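Type IV secretion system protein DotB (Yersinia pseudotuberculosis IP 31758, PDB 6GEF) probably hydrolyses ATP as a hexameric AAA+ motor of a type IVb secretion system. Local coordinates at residues 55-60 / 145-150. Sequence-based numbering, arbitrary orientation.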
ATOM      1  N   ASP A  55       9.283 -43.305   1.874  1.00 60.03           N
ATOM      2  CA  ASP A  55       8.232 -42.581   2.601  1.00 60.13           C
ATOM      3  C   ASP A  55       7.273 -43.589   3.218  1.00 57.12           C
ATOM      4  O   ASP A  55       7.000 -44.631   2.643  1.00 54.51           O
ATOM      5  CB  ASP A  55       7.426 -41.630   1.677  1.00 61.97           C
ATOM      6  CG  ASP A  55       8.310 -40.836   0.723  1.00 65.37           C
ATOM      7  OD1 ASP A  55       8.774 -41.429  -0.276  1.00 63.62           O
ATOM      8  OD2 ASP A  55       8.597 -39.664   1.021  1.00 74.73           O
ATOM      9  N   ILE A  56       6.784 -43.264   4.401  1.00 57.49           N
ATOM     10  CA  ILE A  56       5.807 -44.064   5.118  1.00 59.88           C
ATOM     11  C   ILE A  56       4.618 -43.156   5.453  1.00 57.90           C
ATOM     12  O   ILE A  56       4.787 -42.016   5.890  1.00 55.74           O
ATOM     13  CB  ILE A  56       6.384 -44.685   6.408  1.00 63.03           C
ATOM     14  CG1 ILE A  56       5.232 -45.149   7.315  1.00 66.63           C
ATOM     15  CG2 ILE A  56       7.262 -43.749   7.127  1.00 63.05           C
ATOM     16  CD1 ILE A  56       5.681 -45.725   8.637  1.00 76.11           C
ATOM     17  N   ILE A  57       3.423 -43.662   5.201  1.00 57.84           N
ATOM     18  CA  ILE A  57       2.189 -42.929   5.368  1.00 55.16           C
ATOM     19  C   ILE A  57       1.339 -43.641   6.387  1.00 53.86           C
ATOM     20  O   ILE A  57       1.006 -44.812   6.210  1.00 52.96           O
ATOM     21  CB  ILE A  57       1.419 -42.792   4.009  1.00 55.87           C
ATOM     22  CG1 ILE A  57       2.377 -42.314   2.922  1.00 57.23           C
ATOM     23  CG2 ILE A  57       0.272 -41.825   4.161  1.00 55.65           C
ATOM     24  CD1 ILE A  57       1.687 -42.060   1.607  1.00 59.55           C
ATOM     25  N   ILE A  58       0.958 -42.927   7.433  1.00 53.24           N
ATOM     26  CA  ILE A  58       0.000 -43.405   8.434  1.00 53.84           C
ATOM     27  C   ILE A  58      -1.249 -42.558   8.310  1.00 53.51           C
ATOM     28  O   ILE A  58      -1.217 -41.358   8.574  1.00 53.89           O
ATOM     29  CB  ILE A  58       0.577 -43.337   9.853  1.00 53.57           C
ATOM     30  CG1 ILE A  58       1.958 -44.001   9.922  1.00 53.33           C
ATOM     31  CG2 ILE A  58      -0.371 -43.960  10.843  1.00 54.72           C
ATOM     32  CD1 ILE A  58       3.094 -43.197   9.344  1.00 52.40           C
ATOM     33  N   LYS A  59      -2.342 -43.187   7.889  1.00 55.52           N
ATOM     34  CA  LYS A  59      -3.650 -42.525   7.854  1.00 57.39           C
ATOM     35  C   LYS A  59      -4.698 -43.491   8.372  1.00 57.24           C
ATOM     36  O   LYS A  59      -4.604 -44.698   8.174  1.00 55.02           O
ATOM     37  CB  LYS A  59      -4.009 -42.077   6.436  1.00 59.18           C
ATOM     38  CG  LYS A  59      -5.175 -41.128   6.383  1.00 62.26           C
ATOM     39  CD  LYS A  59      -5.587 -40.872   4.919  1.00 66.41           C
ATOM     40  CE  LYS A  59      -6.538 -41.943   4.404  1.00 70.61           C
ATOM     41  NZ  LYS A  59      -7.625 -41.309   3.568  1.00 74.21           N
ATOM     42  N   GLN A  60      -5.708 -42.933   9.037  1.00 59.22           N
ATOM     43  CA  GLN A  60      -6.885 -43.704   9.435  1.00 62.62           C
ATOM     44  C   GLN A  60      -7.524 -44.422   8.217  1.00 66.20           C
ATOM     45  O   GLN A  60      -7.396 -43.930   7.078  1.00 66.91           O
ATOM     46  CB  GLN A  60      -7.916 -42.803  10.076  1.00 64.27           C
ATOM     47  CG  GLN A  60      -8.925 -43.531  10.940  1.00 67.28           C
ATOM     48  CD  GLN A  60     -10.031 -44.245  10.133  1.00 69.17           C
ATOM     49  OE1 GLN A  60     -10.188 -44.055   8.920  1.00 71.13           O
ATOM     50  NE2 GLN A  60     -10.766 -45.075  10.802  1.00 69.78           N
ATOM     51  N   THR A 145      -9.170 -36.018  11.267  1.00 68.38           N
ATOM     52  CA  THR A 145      -8.076 -36.808  11.784  1.00 67.89           C
ATOM     53  C   THR A 145      -6.751 -36.209  11.316  1.00 64.79           C
ATOM     54  O   THR A 145      -6.700 -35.223  10.612  1.00 61.74           O
ATOM     55  CB  THR A 145      -8.210 -38.286  11.346  1.00 71.07           C
ATOM     56  OG1 THR A 145      -6.925 -38.923  11.406  1.00 73.59           O
ATOM     57  CG2 THR A 145      -8.742 -38.374   9.919  1.00 73.21           C
ATOM     58  N   ALA A 146      -5.663 -36.849  11.740  1.00 64.93           N
ATOM     59  CA  ALA A 146      -4.332 -36.570  11.221  1.00 61.56           C
ATOM     60  C   ALA A 146      -3.978 -37.544  10.099  1.00 56.63           C
ATOM     61  O   ALA A 146      -4.441 -38.672  10.063  1.00 51.68           O
ATOM     62  CB  ALA A 146      -3.320 -36.686  12.361  1.00 64.63           C
ATOM     63  N   GLU A 147      -3.157 -37.059   9.200  1.00 58.46           N
ATOM     64  CA  GLU A 147      -2.331 -37.928   8.333  1.00 60.78           C
ATOM     65  C   GLU A 147      -0.870 -37.641   8.632  1.00 58.14           C
ATOM     66  O   GLU A 147      -0.465 -36.476   8.701  1.00 60.37           O
ATOM     67  CB  GLU A 147      -2.627 -37.662   6.847  1.00 62.56           C
ATOM     68  CG  GLU A 147      -2.807 -38.933   6.035  1.00 69.09           C
ATOM     69  CD  GLU A 147      -1.782 -39.074   4.945  1.00 75.78           C
ATOM     70  OE1 GLU A 147      -1.557 -38.084   4.208  1.00 77.19           O
ATOM     71  OE2 GLU A 147      -1.223 -40.179   4.801  1.00 88.15           O
ATOM     72  N   ILE A 148      -0.093 -38.696   8.792  1.00 55.65           N
ATOM     73  CA  ILE A 148       1.340 -38.599   9.059  1.00 55.84           C
ATOM     74  C   ILE A 148       2.089 -39.093   7.827  1.00 52.08           C
ATOM     75  O   ILE A 148       1.763 -40.154   7.273  1.00 49.43           O
ATOM     76  CB  ILE A 148       1.748 -39.421  10.296  1.00 55.84           C
ATOM     77  CG1 ILE A 148       0.982 -38.945  11.533  1.00 59.54           C
ATOM     78  CG2 ILE A 148       3.231 -39.318  10.532  1.00 55.19           C
ATOM     79  CD1 ILE A 148       0.464 -40.093  12.397  1.00 62.71           C
ATOM     80  N   VAL A 149       3.079 -38.317   7.397  1.00 49.90           N
ATOM     81  CA  VAL A 149       4.007 -38.718   6.357  1.00 51.13           C
ATOM     82  C   VAL A 149       5.420 -38.570   6.870  1.00 51.35           C
ATOM     83  O   VAL A 149       5.801 -37.512   7.349  1.00 50.96           O
ATOM     84  CB  VAL A 149       3.805 -37.863   5.080  1.00 49.44           C
ATOM     85  CG1 VAL A 149       4.760 -38.303   3.986  1.00 48.66           C
ATOM     86  CG2 VAL A 149       2.376 -38.018   4.562  1.00 48.35           C
ATOM     87  N   MET A 150       6.189 -39.647   6.790  1.00 55.70           N
ATOM     88  CA  MET A 150       7.583 -39.674   7.223  1.00 58.58           C
ATOM     89  C   MET A 150       8.463 -39.954   6.019  1.00 56.95           C
ATOM     90  O   MET A 150       8.241 -40.918   5.293  1.00 56.82           O
ATOM     91  CB  MET A 150       7.817 -40.757   8.286  1.00 60.16           C
ATOM     92  CG  MET A 150       6.750 -40.786   9.375  1.00 61.12           C
ATOM     93  SD  MET A 150       7.412 -41.522  10.918  1.00 65.85           S
ATOM     94  CE  MET A 150       7.629 -43.171  10.352  1.00 62.65           C
TER
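Four backbone hydrogen bonds join residues 55-59 and 145-150 of strands 53-59 and 143-153, the two central strands of the six-stranded sheet of the N-terminal domain; these segments run antiparallel (168°). Ile56 and Met150 exchange one reciprocal pair, Ile58 and Ile148 the other. The straightest runs from Ile148 N to Ile58 O (2.9 Å, 178° at the hydrogen), and all four donors lie in the plane of the carbonyl they meet. Ile57 and Val149 form the non-hydrogen-bonded pair between them. The outer edges of the two strands bond to Lys67 and Ser65 on one side, and to Asn134, Ser136 and Val138 on the other.

Apolar packing holds the face bearing Ile56, Ile58, Ile148 and Met150. Met150 lies alongside Ile56, its chain bent at chi3 (-68°) so that CE meets Ile56 CD1 at 3.6 Å. Ile58 and Ile148 cross obliquely, CD1 of Ile58 standing 4.1 Å from CG2 of Ile148.

On the other face, the aliphatic part of Lys59 crosses Glu147, with Lys59 CB 3.4 Å from Glu147 CG. Their charged ends do not pair: Glu147 OE1 forms a salt bridge with Arg255 of the second subunit, and Lys59 NZ bonds to Ile233 O of that subunit.

The two strands here are thus two-sided, one face apolar and packed against helices 38-50 and 82-93 of the same chain, the other, with apolar Ile57 and Val149 beside Lys59 and Glu147, turned to a neighbouring subunit.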